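Local coordinates for protein glutamyl endopeptidase (Staphylococcus epidermidis, PDB 6PYM) that is a secreted serine protease of the S1B family that probably cleaves preferentially on the carbonyl side of glutamate, here with its active-site serine replaced, at residues 8-19 and 135-146; 115-123 and 174-182. The protein carries 1 engineered substitution. All coordinates share one frame; numbering follows the deposited sequence.

Contact 1: 8-19 and 135-146; sequences RHQIFNTTQGHY and PGDKPLATMWES
Gln10 lies against one face of the Trp144 indole: its CB stands 3.6 Å from the centroid of the six-membered ring, almost on the ring normal, while Lys138 CG covers the opposite face. With CG anti to the backbone N (chi1 -174°), the Gln10 chain runs out across the ring, its amide nearly parallel to the indole, and NE2 reaches the methyl of Thr142. Trp144 NE1 is tied in the ring plane to Thr142 OG1, 2.8 Å away, and that hydroxyl donates to Pro139 O, which ties the indole to the type II turn 139-142 that precedes it. Beneath these side chains, His9 N and O bond to Glu145 O and N: the N-terminal strand 8-11 is added antiparallel to strand 143-154, which also pairs with strand 128-133 in this trypsin-like fold. On the same sheet face as Gln10, Arg8 meets Asp137 end-on, NH2 to OD2 at 2.8 Å and NH1 to OD1 at 3.2 Å, with guanidinium and carboxylate planes 11° apart. Lys138 CE lies over one guanidinium face, and Asn6 takes the NE proton. The other sheet face carries Ile11, Met143 and Glu145. The Met143 chain bends at its end (chi3 -62°), which brings CE to 3.5 Å from Tyr19 O and against Thr14 CB, while SD sits obliquely to the Tyr19 ring in a Met-aromatic contact. Tyr19 OH donates to Glu145 OE2 over 2.7 Å, arriving from above the carboxylate plane, and a water links the same oxygen to His18 NE2. Asp137 probably offsets much of the Arg8 charge and eases the closeness of the Lys138 ammonium, whereas a phenol and a water would steady the probable negative charge of Glu145.

Contact 2: 115-123 and 174-182; sequences ATISSNTDT and FNGKNQVIG
A single backbone bridge, Ile117 with Val180, joins the loop between helix 108-111 and strand 128-133 to strand 180-188 in the curled antiparallel sheet of this trypsin-like fold. Val180 N donates to Thr116 O and Ser118 N to Val180 O, the latter at 2.8 Å. Val180 CG2 packs on Ala115 CB, and Ile117 CD1 reaches Val180 CB at 4.0 Å. Beyond the bridge, Ser118 OG accepts from Asn120 N, an ST turn that bends the loop over Ile181. The Asn120 amide then crosses the Ile181 side chain at about a right angle: ND2 donates to Ile181 O at 3.0 Å and also to Ile198 O, while OD1 lies 3.2 Å from Ile181 CB and takes the Thr123 hydroxyl proton on a lone pair. Asn175 ND2 points straight at Gln179 OE1, 3.1 Å away, bracing the turn 175-178; a water joins that OE1 to Ser118 OG. Asn120 thus spends both amide hydrogens on backbone carbonyls and its oxygen on Thr123, so its orientation is fixed from both ends in a buried setting.

Overall arrangement
Both contacts reach the same curled antiparallel sheet, contact 1 through strand 143-154 and contact 2 through strand 180-188, with centres 19 Å apart. Their segments alternate along the chain, and they meet at His18: its ring packs edge-to-face with Phe174, CD2 lying 3.6 Å from Phe174 CE2, and its CE1 is 3.2 Å from Asn178 OD1. Strands 128-133 and 172-174 lie between strands 143-154 and 180-188 in the sheet; the first touches Tyr19, Met143 and Glu145 as well as Phe174 and Ile181. Only contact 1 comes near the predicted charge relay: the Pro135 side chain is about 10 Å from that of Ala169, the engineered replacement of the active-site serine. Contact 2 lies away from it.

Contact 1: 8-19 and 135-146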
loop_
_atom_site.group_PDB
_atom_site.type_symbol
_atom_site.label_atom_id
_atom_site.label_comp_id
_atom_site.label_asym_id
_atom_site.label_seq_id
_atom_site.Cartn_x
_atom_site.Cartn_y
_atom_site.Cartn_z
ATOM N N ARG A 8 16.935 1.009 -3.463
ATOM C CA ARG A 8 15.688 1.700 -3.772
ATOM C C ARG A 8 15.840 2.493 -5.060
ATOM O O ARG A 8 16.818 3.229 -5.234
ATOM C CB ARG A 8 15.299 2.636 -2.631
ATOM C CG ARG A 8 15.127 1.934 -1.291
ATOM C CD ARG A 8 14.468 2.843 -0.265
ATOM N NE ARG A 8 15.358 3.924 0.146
ATOM C CZ ARG A 8 14.961 5.125 0.563
ATOM N NH1 ARG A 8 13.675 5.439 0.604
ATOM N NH2 ARG A 8 15.857 6.025 0.924
ATOM N N HIS A 9 14.870 2.356 -5.949
ATOM C CA HIS A 9 14.937 2.972 -7.264
ATOM C C HIS A 9 13.598 3.608 -7.591
ATOM O O HIS A 9 12.539 3.068 -7.249
ATOM C CB HIS A 9 15.304 1.931 -8.327
ATOM C CG HIS A 9 16.715 1.456 -8.218
ATOM N ND1 HIS A 9 17.075 0.341 -7.493
ATOM C CD2 HIS A 9 17.865 1.989 -8.689
ATOM C CE1 HIS A 9 18.386 0.187 -7.554
ATOM N NE2 HIS A 9 18.889 1.174 -8.273
ATOM N N GLN A 10 13.649 4.748 -8.268
ATOM C CA GLN A 10 12.442 5.478 -8.604
ATOM C C GLN A 10 11.728 4.803 -9.764
ATOM O O GLN A 10 12.363 4.266 -10.683
ATOM C CB GLN A 10 12.791 6.918 -8.976
ATOM C CG GLN A 10 11.559 7.775 -9.195
ATOM C CD GLN A 10 11.871 9.246 -9.359
ATOM O OE1 GLN A 10 13.041 9.659 -9.370
ATOM N NE2 GLN A 10 10.819 10.059 -9.463
ATOM N N ILE A 11 10.398 4.819 -9.707
ATOM C CA ILE A 11 9.541 4.341 -10.782
ATOM C C ILE A 11 9.053 5.548 -11.564
ATOM O O ILE A 11 8.516 6.504 -10.992
ATOM C CB ILE A 11 8.344 3.542 -10.236
ATOM C CG1 ILE A 11 8.804 2.376 -9.356
ATOM C CG2 ILE A 11 7.429 3.084 -11.384
ATOM C CD1 ILE A 11 9.764 1.443 -10.019
ATOM N N PHE A 12 9.231 5.494 -12.880
ATOM C CA PHE A 12 8.849 6.573 -13.779
ATOM C C PHE A 12 7.583 6.259 -14.552
ATOM O O PHE A 12 6.745 7.143 -14.756
ATOM C CB PHE A 12 10.017 6.887 -14.720
ATOM C CG PHE A 12 11.275 7.193 -13.973
ATOM C CD1 PHE A 12 11.456 8.434 -13.408
ATOM C CD2 PHE A 12 12.234 6.213 -13.763
ATOM C CE1 PHE A 12 12.600 8.709 -12.690
ATOM C CE2 PHE A 12 13.373 6.487 -13.050
ATOM C CZ PHE A 12 13.554 7.731 -12.519
ATOM N N ASN A 13 7.420 5.008 -14.963
ATOM C CA ASN A 13 6.222 4.577 -15.682
ATOM C C ASN A 13 5.174 4.102 -14.674
ATOM O O ASN A 13 4.804 2.931 -14.604
ATOM C CB ASN A 13 6.572 3.491 -16.690
ATOM C CG ASN A 13 7.509 3.990 -17.770
ATOM O OD1 ASN A 13 8.630 3.499 -17.914
ATOM N ND2 ASN A 13 7.073 4.990 -18.510
ATOM N N THR A 14 4.692 5.062 -13.883
ATOM C CA THR A 14 3.867 4.753 -12.716
ATOM C C THR A 14 2.474 4.255 -13.067
ATOM O O THR A 14 1.797 3.719 -12.177
ATOM C CB THR A 14 3.742 5.970 -11.800
ATOM O OG1 THR A 14 3.134 7.053 -12.521
ATOM C CG2 THR A 14 5.097 6.394 -11.265
ATOM N N THR A 15 2.022 4.420 -14.314
ATOM C CA THR A 15 0.722 3.910 -14.733
ATOM C C THR A 15 0.814 2.568 -15.437
ATOM O O THR A 15 -0.217 2.043 -15.869
ATOM C CB THR A 15 -0.013 4.897 -15.662
ATOM O OG1 THR A 15 0.668 4.989 -16.925
ATOM C CG2 THR A 15 -0.132 6.277 -15.045
ATOM N N GLN A 16 2.003 1.992 -15.551
ATOM C CA GLN A 16 2.195 0.781 -16.333
ATOM C C GLN A 16 2.467 -0.428 -15.444
ATOM O O GLN A 16 3.053 -0.317 -14.365
ATOM C CB GLN A 16 3.338 0.958 -17.336
ATOM C CG GLN A 16 3.110 2.075 -18.343
ATOM C CD GLN A 16 1.925 1.815 -19.263
ATOM O OE1 GLN A 16 1.416 0.688 -19.361
ATOM N NE2 GLN A 16 1.468 2.867 -19.936
ATOM N N GLY A 17 2.026 -1.590 -15.907
ATOM C CA GLY A 17 2.283 -2.829 -15.186
ATOM C C GLY A 17 1.642 -2.826 -13.814
ATOM O O GLY A 17 0.554 -2.280 -13.613
ATOM N N HIS A 18 2.328 -3.432 -12.845
ATOM C CA HIS A 18 1.768 -3.535 -11.503
ATOM C C HIS A 18 1.879 -2.241 -10.702
ATOM O O HIS A 18 1.342 -2.173 -9.588
ATOM C CB HIS A 18 2.377 -4.721 -10.743
ATOM C CG HIS A 18 3.770 -4.493 -10.233
ATOM N ND1 HIS A 18 4.888 -4.507 -11.043
ATOM C CD2 HIS A 18 4.223 -4.292 -8.974
ATOM C CE1 HIS A 18 5.966 -4.308 -10.307
ATOM N NE2 HIS A 18 5.590 -4.184 -9.045
ATOM N N TYR A 19 2.538 -1.215 -11.239
ATOM C CA TYR A 19 2.736 0.022 -10.500
ATOM C C TYR A 19 1.499 0.901 -10.462
ATOM O O TYR A 19 1.389 1.743 -9.562
ATOM C CB TYR A 19 3.900 0.808 -11.103
ATOM C CG TYR A 19 5.189 0.032 -11.044
ATOM C CD1 TYR A 19 5.824 -0.190 -9.828
ATOM C CD2 TYR A 19 5.755 -0.508 -12.189
ATOM C CE1 TYR A 19 6.995 -0.907 -9.753
ATOM C CE2 TYR A 19 6.931 -1.235 -12.128
ATOM C CZ TYR A 19 7.545 -1.438 -10.905
ATOM O OH TYR A 19 8.717 -2.172 -10.855
ATOM N N PRO A 135 8.154 7.037 -0.198
ATOM C CA PRO A 135 8.992 7.410 0.951
ATOM C C PRO A 135 9.178 8.913 1.068
ATOM O O PRO A 135 9.430 9.610 0.083
ATOM C CB PRO A 135 10.331 6.726 0.645
ATOM C CG PRO A 135 10.349 6.586 -0.851
ATOM C CD PRO A 135 8.915 6.296 -1.215
ATOM N N GLY A 136 9.125 9.402 2.308
ATOM C CA GLY A 136 9.187 10.828 2.589
ATOM C C GLY A 136 10.557 11.468 2.506
ATOM O O GLY A 136 10.644 12.700 2.592
ATOM N N ASP A 137 11.625 10.691 2.352
ATOM C CA ASP A 137 12.925 11.306 2.117
ATOM C C ASP A 137 13.120 11.711 0.667
ATOM O O ASP A 137 14.047 12.474 0.369
ATOM C CB ASP A 137 14.066 10.401 2.592
ATOM C CG ASP A 137 14.151 9.089 1.828
ATOM O OD1 ASP A 137 13.102 8.474 1.528
ATOM O OD2 ASP A 137 15.282 8.644 1.548
ATOM N N LYS A 138 12.264 11.251 -0.225
ATOM C CA LYS A 138 12.324 11.576 -1.633
ATOM C C LYS A 138 11.353 12.704 -1.941
ATOM O O LYS A 138 10.540 13.088 -1.097
ATOM C CB LYS A 138 12.003 10.318 -2.447
ATOM C CG LYS A 138 12.864 9.115 -2.071
ATOM C CD LYS A 138 14.356 9.364 -2.252
ATOM C CE LYS A 138 15.105 8.047 -2.197
ATOM N NZ LYS A 138 16.577 8.212 -2.310
ATOM N N PRO A 139 11.408 13.275 -3.148
ATOM C CA PRO A 139 10.487 14.373 -3.461
ATOM C C PRO A 139 9.041 13.911 -3.349
ATOM O O PRO A 139 8.709 12.744 -3.615
ATOM C CB PRO A 139 10.855 14.753 -4.898
ATOM C CG PRO A 139 12.287 14.341 -5.033
ATOM C CD PRO A 139 12.385 13.066 -4.233
ATOM N N LEU A 140 8.179 14.834 -2.928
ATOM C CA LEU A 140 6.801 14.491 -2.609
ATOM C C LEU A 140 6.127 13.796 -3.787
ATOM O O LEU A 140 6.271 14.211 -4.942
ATOM C CB LEU A 140 6.023 15.747 -2.220
ATOM C CG LEU A 140 4.606 15.531 -1.682
ATOM C CD1 LEU A 140 4.630 14.797 -0.354
ATOM C CD2 LEU A 140 3.877 16.862 -1.554
ATOM N N ALA A 141 5.416 12.711 -3.486
ATOM C CA ALA A 141 4.605 11.981 -4.454
ATOM C C ALA A 141 5.423 11.282 -5.531
ATOM O O ALA A 141 4.892 10.981 -6.605
ATOM C CB ALA A 141 3.501 12.855 -5.063
ATOM N N THR A 142 6.700 10.997 -5.270
ATOM C CA THR A 142 7.490 10.162 -6.162
ATOM C C THR A 142 7.481 8.715 -5.682
ATOM O O THR A 142 7.574 8.440 -4.479
ATOM C CB THR A 142 8.928 10.669 -6.346
ATOM O OG1 THR A 142 9.631 10.707 -5.086
ATOM C CG2 THR A 142 8.933 12.059 -6.995
ATOM N N MET A 143 7.345 7.796 -6.631
ATOM C CA MET A 143 7.185 6.378 -6.334
ATOM C C MET A 143 8.540 5.682 -6.398
ATOM O O MET A 143 9.297 5.879 -7.360
ATOM C CB MET A 143 6.221 5.750 -7.340
ATOM C CG MET A 143 5.881 4.310 -7.012
ATOM S SD MET A 143 5.000 3.404 -8.304
ATOM C CE MET A 143 3.476 4.346 -8.448
ATOM N N TRP A 144 8.842 4.874 -5.378
ATOM C CA TRP A 144 10.119 4.186 -5.262
ATOM C C TRP A 144 9.877 2.729 -4.914
ATOM O O TRP A 144 9.007 2.406 -4.095
ATOM C CB TRP A 144 11.028 4.832 -4.183
ATOM C CG TRP A 144 11.398 6.213 -4.554
ATOM C CD1 TRP A 144 10.579 7.301 -4.564
ATOM C CD2 TRP A 144 12.672 6.661 -5.023
ATOM N NE1 TRP A 144 11.261 8.407 -5.025
ATOM C CE2 TRP A 144 12.547 8.035 -5.314
ATOM C CE3 TRP A 144 13.906 6.036 -5.231
ATOM C CZ2 TRP A 144 13.618 8.801 -5.785
ATOM C CZ3 TRP A 144 14.959 6.793 -5.713
ATOM C CH2 TRP A 144 14.807 8.160 -5.975
ATOM N N GLU A 145 10.662 1.851 -5.519
ATOM C CA GLU A 145 10.632 0.420 -5.273
ATOM C C GLU A 145 11.875 0.030 -4.484
ATOM O O GLU A 145 13.003 0.348 -4.888
ATOM C CB GLU A 145 10.630 -0.307 -6.611
ATOM C CG GLU A 145 10.726 -1.804 -6.538
ATOM C CD GLU A 145 10.649 -2.427 -7.919
ATOM O OE1 GLU A 145 11.700 -2.519 -8.597
ATOM O OE2 GLU A 145 9.534 -2.781 -8.353
ATOM N N SER A 146 11.672 -0.666 -3.371
ATOM C CA SER A 146 12.744 -1.129 -2.498
ATOM C C SER A 146 12.813 -2.648 -2.555
ATOM O O SER A 146 11.782 -3.320 -2.455
ATOM C CB SER A 146 12.467 -0.665 -1.070
ATOM O OG SER A 146 13.535 -1.056 -0.228
HETATM O O HOH W 1 17.563 5.394 -3.248
HETATM O O HOH W 2 15.331 -1.149 -6.023
HETATM O O HOH W 3 8.063 8.762 -9.317
HETATM O O HOH W 4 7.366 -3.514 -6.981
#

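Contact 2: 115-123 and 174-182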
loop_
_atom_site.group_PDB
_atom_site.type_symbol
_atom_site.label_atom_id
_atom_site.label_comp_id
_atom_site.label_asym_id
_atom_site.label_seq_id
_atom_site.Cartn_x
_atom_site.Cartn_y
_atom_site.Cartn_z
ATOM N N ALA A 115 -4.867 -4.272 -7.855
ATOM C CA ALA A 115 -3.770 -5.200 -7.652
ATOM C C ALA A 115 -4.289 -6.603 -7.383
ATOM O O ALA A 115 -5.386 -6.796 -6.852
ATOM C CB ALA A 115 -2.921 -4.749 -6.468
ATOM N N THR A 116 -3.493 -7.588 -7.779
ATOM C CA THR A 116 -3.763 -8.973 -7.425
ATOM C C THR A 116 -3.188 -9.254 -6.046
ATOM O O THR A 116 -2.028 -8.929 -5.775
ATOM C CB THR A 116 -3.104 -9.903 -8.448
ATOM O OG1 THR A 116 -3.623 -9.633 -9.757
ATOM C CG2 THR A 116 -3.370 -11.364 -8.097
ATOM N N ILE A 117 -3.999 -9.849 -5.179
ATOM C CA ILE A 117 -3.587 -10.262 -3.844
ATOM C C ILE A 117 -3.083 -11.694 -3.918
ATOM O O ILE A 117 -3.705 -12.547 -4.567
ATOM C CB ILE A 117 -4.787 -10.187 -2.883
ATOM C CG1 ILE A 117 -5.472 -8.818 -2.940
ATOM C CG2 ILE A 117 -4.365 -10.582 -1.472
ATOM C CD1 ILE A 117 -4.587 -7.651 -2.567
ATOM N N SER A 118 -1.989 -11.986 -3.225
ATOM C CA SER A 118 -1.527 -13.366 -3.125
ATOM C C SER A 118 -2.338 -14.144 -2.096
ATOM O O SER A 118 -2.681 -13.630 -1.030
ATOM C CB SER A 118 -0.058 -13.391 -2.716
ATOM O OG SER A 118 0.409 -14.724 -2.596
ATOM N N SER A 119 -2.628 -15.408 -2.422
ATOM C CA SER A 119 -3.156 -16.335 -1.432
ATOM C C SER A 119 -2.130 -16.643 -0.352
ATOM O O SER A 119 -2.499 -17.149 0.715
ATOM C CB SER A 119 -3.541 -17.646 -2.110
ATOM O OG SER A 119 -2.372 -18.343 -2.506
ATOM N N ASN A 120 -0.854 -16.353 -0.616
ATOM C CA ASN A 120 0.254 -16.569 0.306
ATOM C C ASN A 120 0.524 -18.044 0.588
ATOM O O ASN A 120 1.260 -18.372 1.518
ATOM C CB ASN A 120 0.132 -15.730 1.585
ATOM C CG ASN A 120 0.670 -14.322 1.399
ATOM O OD1 ASN A 120 1.748 -14.140 0.842
ATOM N ND2 ASN A 120 -0.080 -13.325 1.850
ATOM N N THR A 121 -0.015 -18.940 -0.243
ATOM C CA THR A 121 0.205 -20.372 -0.051
ATOM C C THR A 121 1.675 -20.751 -0.211
ATOM O O THR A 121 2.133 -21.727 0.398
ATOM C CB THR A 121 -0.673 -21.179 -1.017
ATOM O OG1 THR A 121 -0.564 -22.576 -0.714
ATOM C CG2 THR A 121 -0.246 -20.951 -2.451
ATOM N N ASP A 122 2.430 -19.997 -1.010
ATOM C CA ASP A 122 3.816 -20.320 -1.316
ATOM C C ASP A 122 4.821 -19.413 -0.622
ATOM O O ASP A 122 6.027 -19.622 -0.778
ATOM C CB ASP A 122 4.053 -20.249 -2.828
ATOM C CG ASP A 122 3.291 -21.308 -3.589
ATOM O OD1 ASP A 122 3.269 -22.462 -3.128
ATOM O OD2 ASP A 122 2.716 -20.984 -4.648
ATOM N N THR A 123 4.366 -18.419 0.134
ATOM C CA THR A 123 5.263 -17.383 0.638
ATOM C C THR A 123 6.117 -17.927 1.776
ATOM O O THR A 123 5.605 -18.569 2.698
ATOM C CB THR A 123 4.434 -16.190 1.102
ATOM O OG1 THR A 123 3.600 -15.778 0.013
ATOM C CG2 THR A 123 5.324 -15.022 1.530
ATOM N N PHE A 174 5.166 -6.726 -2.652
ATOM C CA PHE A 174 4.922 -7.554 -3.826
ATOM C C PHE A 174 5.882 -8.737 -3.851
ATOM O O PHE A 174 7.083 -8.584 -3.598
ATOM C CB PHE A 174 5.143 -6.759 -5.116
ATOM C CG PHE A 174 4.101 -5.712 -5.398
ATOM C CD1 PHE A 174 2.841 -6.058 -5.848
ATOM C CD2 PHE A 174 4.402 -4.364 -5.259
ATOM C CE1 PHE A 174 1.890 -5.079 -6.134
ATOM C CE2 PHE A 174 3.460 -3.382 -5.543
ATOM C CZ PHE A 174 2.203 -3.741 -5.986
ATOM N N ASN A 175 5.354 -9.916 -4.201
ATOM C CA ASN A 175 6.218 -11.043 -4.526
ATOM C C ASN A 175 6.709 -10.948 -5.973
ATOM O O ASN A 175 6.451 -9.975 -6.692
ATOM C CB ASN A 175 5.533 -12.377 -4.215
ATOM C CG ASN A 175 4.302 -12.640 -5.072
ATOM O OD1 ASN A 175 4.109 -12.021 -6.119
ATOM N ND2 ASN A 175 3.470 -13.583 -4.629
ATOM N N GLY A 176 7.444 -11.979 -6.408
ATOM C CA GLY A 176 8.003 -12.000 -7.748
ATOM C C GLY A 176 6.967 -12.079 -8.847
ATOM O O GLY A 176 7.263 -11.712 -9.991
ATOM N N LYS A 177 5.769 -12.559 -8.534
ATOM C CA LYS A 177 4.645 -12.554 -9.461
ATOM C C LYS A 177 3.878 -11.234 -9.451
ATOM O O LYS A 177 2.825 -11.137 -10.090
ATOM C CB LYS A 177 3.696 -13.713 -9.150
ATOM C CG LYS A 177 4.297 -15.100 -9.359
ATOM C CD LYS A 177 3.321 -16.182 -8.917
ATOM C CE LYS A 177 3.914 -17.569 -9.088
ATOM N NZ LYS A 177 2.989 -18.617 -8.584
ATOM N N ASN A 178 4.376 -10.227 -8.736
ATOM C CA ASN A 178 3.726 -8.922 -8.642
ATOM C C ASN A 178 2.356 -9.007 -7.994
ATOM O O ASN A 178 1.457 -8.229 -8.317
ATOM C CB ASN A 178 3.697 -8.189 -9.980
ATOM C CG ASN A 178 5.078 -7.802 -10.441
ATOM O OD1 ASN A 178 5.935 -7.474 -9.626
ATOM N ND2 ASN A 178 5.302 -7.825 -11.749
ATOM N N GLN A 179 2.208 -9.937 -7.063
ATOM C CA GLN A 179 1.027 -10.053 -6.227
ATOM C C GLN A 179 1.324 -9.485 -4.847
ATOM O O GLN A 179 2.446 -9.586 -4.348
ATOM C CB GLN A 179 0.634 -11.522 -6.073
ATOM C CG GLN A 179 0.485 -12.256 -7.397
ATOM C CD GLN A 179 0.443 -13.762 -7.223
ATOM O OE1 GLN A 179 0.975 -14.303 -6.252
ATOM N NE2 GLN A 179 -0.203 -14.454 -8.168
ATOM N N VAL A 180 0.299 -8.913 -4.226
ATOM C CA VAL A 180 0.454 -8.290 -2.913
ATOM C C VAL A 180 0.404 -9.367 -1.835
ATOM O O VAL A 180 -0.620 -10.038 -1.665
ATOM C CB VAL A 180 -0.629 -7.228 -2.675
ATOM C CG1 VAL A 180 -0.441 -6.561 -1.314
ATOM C CG2 VAL A 180 -0.641 -6.195 -3.789
ATOM N N ILE A 181 1.505 -9.519 -1.099
ATOM C CA ILE A 181 1.582 -10.480 -0.005
ATOM C C ILE A 181 1.359 -9.829 1.355
ATOM O O ILE A 181 1.062 -10.540 2.330
ATOM C CB ILE A 181 2.923 -11.249 -0.017
ATOM C CG1 ILE A 181 4.107 -10.314 0.250
ATOM C CG2 ILE A 181 3.086 -12.029 -1.322
ATOM C CD1 ILE A 181 5.436 -11.052 0.389
ATOM N N GLY A 182 1.510 -8.510 1.452
ATOM C CA GLY A 182 1.372 -7.805 2.714
ATOM C C GLY A 182 1.267 -6.317 2.472
ATOM O O GLY A 182 1.420 -5.838 1.345
HETATM O O HOH W 5 -0.831 -6.733 -8.664
HETATM O O HOH W 6 0.036 -16.270 -4.821
HETATM O O HOH W 7 2.900 -18.329 -5.840
HETATM O O HOH W 8 4.767 -15.223 -2.452
#